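Local coordinates for 3-carboxy-cis,cis-muconate cycloisomerase (Pseudomonas putida, PDB 1RE5), which is a predominantly helical enzyme of the fumarase/aspartase-type lyase superfamily, assembled here from four copies of the chain, at residues D[17-22]-D[326-331]; D[35-40]-D[214-219]; D[133-138]-D[340-345]. All blocks are in the same frame, centred on the assembly; numbering follows the deposited sequence.

Contact 1 (D[17-22]-D[326-331]); sequences EIFSDR and TLPDIC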
loop_
_atom_site.group_PDB
_atom_site.type_symbol
_atom_site.label_atom_id
_atom_site.label_comp_id
_atom_site.label_asym_id
_atom_site.label_seq_id
_atom_site.Cartn_x
_atom_site.Cartn_y
_atom_site.Cartn_z
ATOM N N GLU D 17 -19.470 -5.383 17.597
ATOM C CA GLU D 17 -20.699 -4.766 18.079
ATOM C C GLU D 17 -20.631 -3.248 17.868
ATOM O O GLU D 17 -21.598 -2.614 17.420
ATOM C CB GLU D 17 -20.908 -5.091 19.558
ATOM C CG GLU D 17 -22.311 -4.783 20.059
ATOM C CD GLU D 17 -23.380 -5.401 19.170
ATOM O OE1 GLU D 17 -23.262 -6.610 18.866
ATOM O OE2 GLU D 17 -24.333 -4.690 18.774
ATOM N N ILE D 18 -19.479 -2.671 18.185
ATOM C CA ILE D 18 -19.292 -1.245 18.003
ATOM C C ILE D 18 -19.390 -0.895 16.522
ATOM O O ILE D 18 -20.026 0.092 16.149
ATOM C CB ILE D 18 -17.911 -0.785 18.507
ATOM C CG1 ILE D 18 -17.833 -0.927 20.026
ATOM C CG2 ILE D 18 -17.650 0.655 18.078
ATOM C CD1 ILE D 18 -16.554 -0.359 20.628
ATOM N N PHE D 19 -18.762 -1.697 15.670
ATOM C CA PHE D 19 -18.790 -1.407 14.247
ATOM C C PHE D 19 -19.761 -2.291 13.511
ATOM O O PHE D 19 -19.386 -3.159 12.720
ATOM C CB PHE D 19 -17.388 -1.513 13.653
ATOM C CG PHE D 19 -16.475 -0.417 14.111
ATOM C CD1 PHE D 19 -16.645 0.881 13.645
ATOM C CD2 PHE D 19 -15.488 -0.663 15.064
ATOM C CE1 PHE D 19 -15.850 1.924 14.125
ATOM C CE2 PHE D 19 -14.688 0.378 15.548
ATOM C CZ PHE D 19 -14.870 1.670 15.077
ATOM N N SER D 20 -21.031 -2.045 13.800
ATOM C CA SER D 20 -22.142 -2.759 13.197
ATOM C C SER D 20 -23.064 -1.653 12.737
ATOM O O SER D 20 -22.842 -0.481 13.064
ATOM C CB SER D 20 -22.848 -3.603 14.253
ATOM O OG SER D 20 -23.260 -2.789 15.342
ATOM N N ASP D 21 -24.095 -2.001 11.982
ATOM C CA ASP D 21 -25.018 -0.971 11.536
ATOM C C ASP D 21 -25.634 -0.271 12.741
ATOM O O ASP D 21 -25.750 0.955 12.779
ATOM C CB ASP D 21 -26.108 -1.589 10.681
ATOM C CG ASP D 21 -25.571 -2.127 9.391
ATOM O OD1 ASP D 21 -24.840 -1.365 8.713
ATOM O OD2 ASP D 21 -25.879 -3.295 9.062
ATOM N N ARG D 22 -26.010 -1.064 13.734
ATOM C CA ARG D 22 -26.620 -0.535 14.935
ATOM C C ARG D 22 -25.701 0.492 15.582
ATOM O O ARG D 22 -26.145 1.577 15.962
ATOM C CB ARG D 22 -26.893 -1.678 15.906
ATOM C CG ARG D 22 -27.723 -1.309 17.128
ATOM C CD ARG D 22 -26.990 -1.725 18.389
ATOM N NE ARG D 22 -26.002 -0.724 18.792
ATOM C CZ ARG D 22 -24.793 -1.008 19.268
ATOM N NH1 ARG D 22 -24.407 -2.267 19.396
ATOM N NH2 ARG D 22 -23.974 -0.030 19.638
ATOM N N THR D 326 -13.083 1.636 5.682
ATOM C CA THR D 326 -11.686 1.349 5.962
ATOM C C THR D 326 -11.277 1.435 7.425
ATOM O O THR D 326 -10.623 0.531 7.939
ATOM C CB THR D 326 -10.771 2.274 5.135
ATOM O OG1 THR D 326 -11.119 2.148 3.749
ATOM C CG2 THR D 326 -9.300 1.903 5.320
ATOM N N LEU D 327 -11.640 2.519 8.097
ATOM C CA LEU D 327 -11.260 2.682 9.500
ATOM C C LEU D 327 -11.870 1.568 10.349
ATOM O O LEU D 327 -11.206 1.007 11.233
ATOM C CB LEU D 327 -11.699 4.048 10.027
ATOM C CG LEU D 327 -10.670 4.839 10.837
ATOM C CD1 LEU D 327 -11.318 6.108 11.363
ATOM C CD2 LEU D 327 -10.150 4.018 11.989
ATOM N N PRO D 328 -13.146 1.229 10.101
ATOM C CA PRO D 328 -13.705 0.155 10.923
ATOM C C PRO D 328 -12.962 -1.163 10.688
ATOM O O PRO D 328 -12.660 -1.892 11.632
ATOM C CB PRO D 328 -15.165 0.110 10.482
ATOM C CG PRO D 328 -15.439 1.544 10.142
ATOM C CD PRO D 328 -14.209 1.916 9.349
ATOM N N ASP D 329 -12.650 -1.470 9.439
ATOM C CA ASP D 329 -11.936 -2.709 9.169
ATOM C C ASP D 329 -10.648 -2.792 9.968
ATOM O O ASP D 329 -10.322 -3.840 10.523
ATOM C CB ASP D 329 -11.607 -2.845 7.679
ATOM C CG ASP D 329 -12.753 -3.421 6.885
ATOM O OD1 ASP D 329 -12.562 -3.673 5.668
ATOM O OD2 ASP D 329 -13.846 -3.619 7.481
ATOM N N ILE D 330 -9.909 -1.688 10.015
ATOM C CA ILE D 330 -8.652 -1.660 10.748
ATOM C C ILE D 330 -8.888 -1.996 12.219
ATOM O O ILE D 330 -8.215 -2.855 12.777
ATOM C CB ILE D 330 -7.974 -0.284 10.625
ATOM C CG1 ILE D 330 -7.598 -0.018 9.169
ATOM C CG2 ILE D 330 -6.732 -0.243 11.498
ATOM C CD1 ILE D 330 -7.092 1.373 8.899
ATOM N N CYS D 331 -9.859 -1.325 12.833
ATOM C CA CYS D 331 -10.191 -1.559 14.232
ATOM C C CYS D 331 -10.563 -3.013 14.504
ATOM O O CYS D 331 -10.127 -3.605 15.501
ATOM C CB CYS D 331 -11.345 -0.651 14.648
ATOM S SG CYS D 331 -10.858 1.075 14.808
#
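With CG of Phe19 anti to the carbonyl carbon (chi1 -70°), the ring reaches across to helix 319-347. At Cys331 the same kind of first torsion (chi1 -72°) brings SG obliquely up to that ring. Both CB atoms, like that of Pro328, already point toward the facing segment. The side chains of Phe19 and Pro328 meet at about a right angle. CA of Pro328 lies over one face, 4.2 Å from the ring centroid and 14° off the normal, which makes a CH-pi contact. CB of Pro328 rests 3.6 Å from CD1 of Phe19. The opposite face is occupied by CG2 of Ile18, so the ring is held between its own chain neighbour and the proline. Cys331 approaches obliquely: its CB is 3.6 Å from CE2 of Phe19, and its SG stands 4.8 Å from the centroid in a sulfur-aromatic contact. Gln117 and Ala121 of helix 106-142 also touch the phenyl group.

Phe19 is the first residue to leave helix 13-18. Ser20 caps the next helix, its OG bonding Gly23 N while also donating to Glu17 O at 2.7 Å, and so ties the two helices across the turn. Asp21 accepts bonds from Gln4 N and Leu5 N of the second subunit. Pro328, whose nitrogen has no bond to the preceding turn, sits at a kink in helix 319-347. The arrangement is an aromatic side chain from an interhelical turn packed on a proline-kinked helix, joining the N-terminal part of the chain to the long helical bundle of this lyase fold.

Contact 2 (D[35-40]-D[214-219]); sequences LARAEA and AEQLKL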
loop_
_atom_site.group_PDB
_atom_site.type_symbol
_atom_site.label_atom_id
_atom_site.label_comp_id
_atom_site.label_asym_id
_atom_site.label_seq_id
_atom_site.Cartn_x
_atom_site.Cartn_y
_atom_site.Cartn_z
ATOM N N LEU D 35 -27.729 17.328 20.089
ATOM C CA LEU D 35 -27.876 18.604 19.367
ATOM C C LEU D 35 -29.090 19.367 19.888
ATOM O O LEU D 35 -28.987 20.531 20.280
ATOM C CB LEU D 35 -28.065 18.364 17.859
ATOM C CG LEU D 35 -27.402 19.313 16.839
ATOM C CD1 LEU D 35 -28.293 19.412 15.627
ATOM C CD2 LEU D 35 -27.181 20.698 17.400
ATOM N N ALA D 36 -30.244 18.703 19.875
ATOM C CA ALA D 36 -31.490 19.295 20.349
ATOM C C ALA D 36 -31.312 19.819 21.781
ATOM O O ALA D 36 -31.663 20.960 22.104
ATOM C CB ALA D 36 -32.604 18.250 20.299
ATOM N N ARG D 37 -30.749 18.967 22.628
ATOM C CA ARG D 37 -30.498 19.289 24.022
ATOM C C ARG D 37 -29.660 20.569 24.140
ATOM O O ARG D 37 -30.000 21.486 24.893
ATOM C CB ARG D 37 -29.759 18.118 24.665
ATOM C CG ARG D 37 -30.078 17.854 26.117
ATOM C CD ARG D 37 -29.332 16.605 26.568
ATOM N NE ARG D 37 -29.662 15.450 25.735
ATOM C CZ ARG D 37 -28.803 14.481 25.405
ATOM N NH1 ARG D 37 -27.544 14.520 25.834
ATOM N NH2 ARG D 37 -29.205 13.464 24.645
ATOM N N ALA D 38 -28.572 20.636 23.382
ATOM C CA ALA D 38 -27.678 21.788 23.449
ATOM C C ALA D 38 -28.286 23.058 22.895
ATOM O O ALA D 38 -28.010 24.149 23.388
ATOM C CB ALA D 38 -26.362 21.483 22.723
ATOM N N GLU D 39 -29.107 22.931 21.865
ATOM C CA GLU D 39 -29.709 24.114 21.272
ATOM C C GLU D 39 -30.881 24.612 22.116
ATOM O O GLU D 39 -31.196 25.810 22.118
ATOM C CB GLU D 39 -30.148 23.812 19.835
ATOM C CG GLU D 39 -28.983 23.405 18.948
ATOM C CD GLU D 39 -29.376 23.219 17.501
ATOM O OE1 GLU D 39 -30.325 22.445 17.231
ATOM O OE2 GLU D 39 -28.729 23.842 16.632
ATOM N N ALA D 40 -31.512 23.693 22.847
ATOM C CA ALA D 40 -32.632 24.057 23.707
ATOM C C ALA D 40 -32.117 24.999 24.792
ATOM O O ALA D 40 -32.714 26.037 25.065
ATOM C CB ALA D 40 -33.234 22.815 24.338
ATOM N N ALA D 214 -20.550 19.908 22.802
ATOM C CA ALA D 214 -19.330 19.186 23.135
ATOM C C ALA D 214 -19.466 18.576 24.520
ATOM O O ALA D 214 -19.260 17.372 24.710
ATOM C CB ALA D 214 -18.144 20.131 23.092
ATOM N N GLU D 215 -19.818 19.426 25.483
ATOM C CA GLU D 215 -20.000 19.023 26.870
ATOM C C GLU D 215 -21.034 17.898 27.007
ATOM O O GLU D 215 -20.858 16.961 27.789
ATOM C CB GLU D 215 -20.432 20.238 27.669
ATOM C CG GLU D 215 -20.653 19.977 29.127
ATOM C CD GLU D 215 -21.221 21.196 29.810
ATOM O OE1 GLU D 215 -22.352 21.612 29.438
ATOM O OE2 GLU D 215 -20.535 21.742 30.708
ATOM N N GLN D 216 -22.111 18.003 26.240
ATOM C CA GLN D 216 -23.171 16.998 26.245
ATOM C C GLN D 216 -22.650 15.614 25.894
ATOM O O GLN D 216 -23.037 14.617 26.504
ATOM C CB GLN D 216 -24.255 17.376 25.231
ATOM C CG GLN D 216 -25.243 18.392 25.750
ATOM C CD GLN D 216 -26.132 17.812 26.824
ATOM O OE1 GLN D 216 -26.605 18.526 27.708
ATOM N NE2 GLN D 216 -26.371 16.507 26.750
ATOM N N LEU D 217 -21.781 15.568 24.888
ATOM C CA LEU D 217 -21.209 14.317 24.411
ATOM C C LEU D 217 -19.899 13.973 25.101
ATOM O O LEU D 217 -19.304 12.943 24.829
ATOM C CB LEU D 217 -20.986 14.411 22.901
ATOM C CG LEU D 217 -22.249 14.534 22.046
ATOM C CD1 LEU D 217 -21.871 14.937 20.634
ATOM C CD2 LEU D 217 -23.023 13.208 22.064
ATOM N N LYS D 218 -19.450 14.834 26.000
ATOM C CA LYS D 218 -18.201 14.587 26.693
ATOM C C LYS D 218 -17.042 14.527 25.700
ATOM O O LYS D 218 -16.157 13.667 25.794
ATOM C CB LYS D 218 -18.284 13.284 27.481
ATOM C CG LYS D 218 -19.188 13.359 28.699
ATOM C CD LYS D 218 -19.068 12.087 29.538
ATOM C CE LYS D 218 -19.919 12.137 30.801
ATOM N NZ LYS D 218 -19.772 10.857 31.572
ATOM N N LEU D 219 -17.066 15.445 24.742
ATOM C CA LEU D 219 -16.019 15.542 23.744
ATOM C C LEU D 219 -15.436 16.940 23.813
ATOM O O LEU D 219 -16.122 17.886 24.199
ATOM C CB LEU D 219 -16.579 15.333 22.338
ATOM C CG LEU D 219 -17.141 13.969 21.971
ATOM C CD1 LEU D 219 -17.650 14.023 20.537
ATOM C CD2 LEU D 219 -16.060 12.907 22.132
#
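Arg37 and Ala38, adjacent on helix 21-40, both point their CB atoms toward Gln216 on helix 206-217, and the closest CA pair, Ala38 with Gln216, is 7.1 Å apart. Arg37 comes first. Its chain is extended to CD and then bends (chi3 -57°), which carries the guanidinium alongside the end of the glutamine. CD of Arg37 lies 3.4 Å from CD of Gln216, and the amide comes to the guanidinium edge on the NH1 side, near its plane. The two flat groups are steeply inclined to each other, their planes 70° apart. Which way round the amide sits is doubtful. NE of Arg37 has a firmer partner in the carboxylate of Glu54, with which it forms a salt bridge.

Ala38 follows with a looser apolar touch, its methyl 4.5 Å from CG of Gln216. The same methyl also packs on Ala212 and Leu213, one turn back along helix 206-217.

Just beyond Gln216 its helix finishes in a Schellman motif: Lys218 has positive phi, and Leu219 N bonds Ala214 O at 2.9 Å. NH2 of Arg119 donates to the carbonyl oxygens of Leu217 and Lys218. Chemically, then, a small apolar patch at the alanine is flanked by a partly exposed polar pair, in which the charge of the arginine is probably offset mainly by Glu54.

Contact 3 (D[133-138]-D[340-345]); sequences ADTLSQ and QAQVIA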
loop_
_atom_site.group_PDB
_atom_site.type_symbol
_atom_site.label_atom_id
_atom_site.label_comp_id
_atom_site.label_asym_id
_atom_site.label_seq_id
_atom_site.Cartn_x
_atom_site.Cartn_y
_atom_site.Cartn_z
ATOM N N ALA D 133 -0.378 -6.723 28.270
ATOM C CA ALA D 133 0.914 -6.302 28.797
ATOM C C ALA D 133 1.162 -6.913 30.175
ATOM O O ALA D 133 2.292 -7.282 30.503
ATOM C CB ALA D 133 0.977 -4.786 28.878
ATOM N N ASP D 134 0.108 -7.017 30.982
ATOM C CA ASP D 134 0.232 -7.598 32.315
ATOM C C ASP D 134 0.695 -9.043 32.227
ATOM O O ASP D 134 1.738 -9.411 32.786
ATOM C CB ASP D 134 -1.104 -7.549 33.069
ATOM C CG ASP D 134 -1.329 -6.221 33.801
ATOM O OD1 ASP D 134 -0.348 -5.653 34.338
ATOM O OD2 ASP D 134 -2.492 -5.754 33.856
ATOM N N THR D 135 -0.074 -9.855 31.503
ATOM C CA THR D 135 0.256 -11.265 31.378
ATOM C C THR D 135 1.597 -11.481 30.702
ATOM O O THR D 135 2.315 -12.435 31.022
ATOM C CB THR D 135 -0.840 -12.060 30.615
ATOM O OG1 THR D 135 -0.340 -12.464 29.341
ATOM C CG2 THR D 135 -2.082 -11.231 30.430
ATOM N N LEU D 136 1.940 -10.595 29.776
ATOM C CA LEU D 136 3.211 -10.701 29.062
ATOM C C LEU D 136 4.337 -10.387 30.030
ATOM O O LEU D 136 5.429 -10.949 29.947
ATOM C CB LEU D 136 3.233 -9.711 27.911
ATOM C CG LEU D 136 3.738 -10.200 26.570
ATOM C CD1 LEU D 136 3.140 -11.547 26.248
ATOM C CD2 LEU D 136 3.343 -9.166 25.524
ATOM N N SER D 137 4.042 -9.480 30.955
ATOM C CA SER D 137 4.985 -9.059 31.979
ATOM C C SER D 137 5.350 -10.223 32.905
ATOM O O SER D 137 6.512 -10.404 33.257
ATOM C CB SER D 137 4.372 -7.932 32.799
ATOM O OG SER D 137 5.175 -7.667 33.928
ATOM N N GLN D 138 4.350 -11.005 33.297
ATOM C CA GLN D 138 4.569 -12.142 34.177
ATOM C C GLN D 138 5.404 -13.227 33.501
ATOM O O GLN D 138 6.363 -13.734 34.071
ATOM C CB GLN D 138 3.228 -12.717 34.611
ATOM C CG GLN D 138 2.366 -11.734 35.347
ATOM C CD GLN D 138 1.222 -12.402 36.072
ATOM O OE1 GLN D 138 0.413 -11.736 36.715
ATOM N NE2 GLN D 138 1.151 -13.733 35.984
ATOM N N GLN D 340 -6.470 -12.812 20.056
ATOM C CA GLN D 340 -5.690 -14.023 19.844
ATOM C C GLN D 340 -4.334 -13.988 20.530
ATOM O O GLN D 340 -3.863 -15.012 21.015
ATOM C CB GLN D 340 -5.499 -14.248 18.355
ATOM C CG GLN D 340 -5.488 -15.694 17.978
ATOM C CD GLN D 340 -6.762 -16.396 18.383
ATOM O OE1 GLN D 340 -7.873 -15.966 18.031
ATOM N NE2 GLN D 340 -6.613 -17.488 19.126
ATOM N N ALA D 341 -3.704 -12.816 20.569
ATOM C CA ALA D 341 -2.400 -12.675 21.222
ATOM C C ALA D 341 -2.533 -12.950 22.721
ATOM O O ALA D 341 -1.623 -13.500 23.344
ATOM C CB ALA D 341 -1.841 -11.273 21.002
ATOM N N GLN D 342 -3.671 -12.560 23.296
ATOM C CA GLN D 342 -3.926 -12.773 24.714
ATOM C C GLN D 342 -3.983 -14.271 24.993
ATOM O O GLN D 342 -3.343 -14.772 25.929
ATOM C CB GLN D 342 -5.258 -12.128 25.114
ATOM C CG GLN D 342 -5.640 -12.303 26.584
ATOM C CD GLN D 342 -4.639 -11.672 27.530
ATOM O OE1 GLN D 342 -4.304 -10.493 27.400
ATOM N NE2 GLN D 342 -4.162 -12.452 28.498
ATOM N N VAL D 343 -4.754 -14.985 24.177
ATOM C CA VAL D 343 -4.884 -16.419 24.349
ATOM C C VAL D 343 -3.535 -17.116 24.360
ATOM O O VAL D 343 -3.261 -17.896 25.267
ATOM C CB VAL D 343 -5.731 -17.060 23.242
ATOM C CG1 VAL D 343 -5.610 -18.581 23.310
ATOM C CG2 VAL D 343 -7.167 -16.652 23.395
ATOM N N ILE D 344 -2.688 -16.839 23.369
ATOM C CA ILE D 344 -1.407 -17.516 23.347
ATOM C C ILE D 344 -0.454 -16.996 24.404
ATOM O O ILE D 344 0.318 -17.755 24.958
ATOM C CB ILE D 344 -0.689 -17.482 21.939
ATOM C CG1 ILE D 344 0.547 -16.604 22.016
ATOM C CG2 ILE D 344 -1.630 -17.028 20.823
ATOM C CD1 ILE D 344 1.276 -16.546 20.721
ATOM N N ALA D 345 -0.509 -15.713 24.710
ATOM C CA ALA D 345 0.403 -15.178 25.711
ATOM C C ALA D 345 0.231 -15.824 27.079
ATOM O O ALA D 345 1.211 -16.148 27.759
ATOM C CB ALA D 345 0.225 -13.676 25.834
#
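Thr135 on helix 106-142 faces Gln342 and Ala345 on helix 319-347, and its short side chain carries much of the contact. CB of Thr135, directed toward the other helix, lies 4.0 Å from NE2 of Gln342. At CB the chain divides. The methyl branch, CG2 of Thr135, runs to the glutamine amide, where NE2 of Gln342 is its nearest atom and OE1 of Gln342 stands 3.8 Å away. The hydroxyl branch heads for the alanine instead: OG1 of Thr135 is 3.8 Å from CB of Ala345. The two branches thus divide between residues nearly one turn apart on the facing helix.

Gln342 meets it by a bent route. Its CG is anti to the backbone N (chi1 179°), and a turn at chi2 (62°) then brings the amide back across the gap, although its CB does not point there. The threonine and glutamine side chains pass each other at a slant. At about a right angle to the hydroxyl, the tip of Leu136 meets the same alanine methyl, with CD1 of Leu136 3.6 Å from CB of Ala345. Leu132, on the same helix as Leu136, touches Ala345 as well, and Leu136 itself continues onto Val169 and Leu173 of helix 162-187.

The two segments run nearly parallel, their axes 9.8 Å apart at closest approach and inclined by 25°. The closest CA atoms are those of Leu136 and Ala345, 6.3 Å apart. No hydrogen bond crosses between the segments, so even the polar residues here meet through van der Waals contact: as modelled, the threonine offers its methyl to the amide and its hydroxyl to a methyl, and cohesion probably rests on packing and burial.

How the contacts relate
Contacts 1 and 3 share helix 319-347, meeting it at two levels whose centres are about 25 Å apart, while contacts 1 and 2 share helix 21-40, with centres about 24 Å apart. Contacts 2 and 3 are the most distant pair, at about 40 Å between centres, and none of the three touches another. Along the chain the segments come as 17-22, 35-40, 133-138, 214-219, 326-331 and 340-345: contact 2 is nested within contact 1, whereas contact 3 crosses both. Contact 1 ties the N-terminal region to helix 319-347, contact 3 packs two long helices of the bundle together, and contact 2 joins helices 21-40 and 206-217 away from the chain centre.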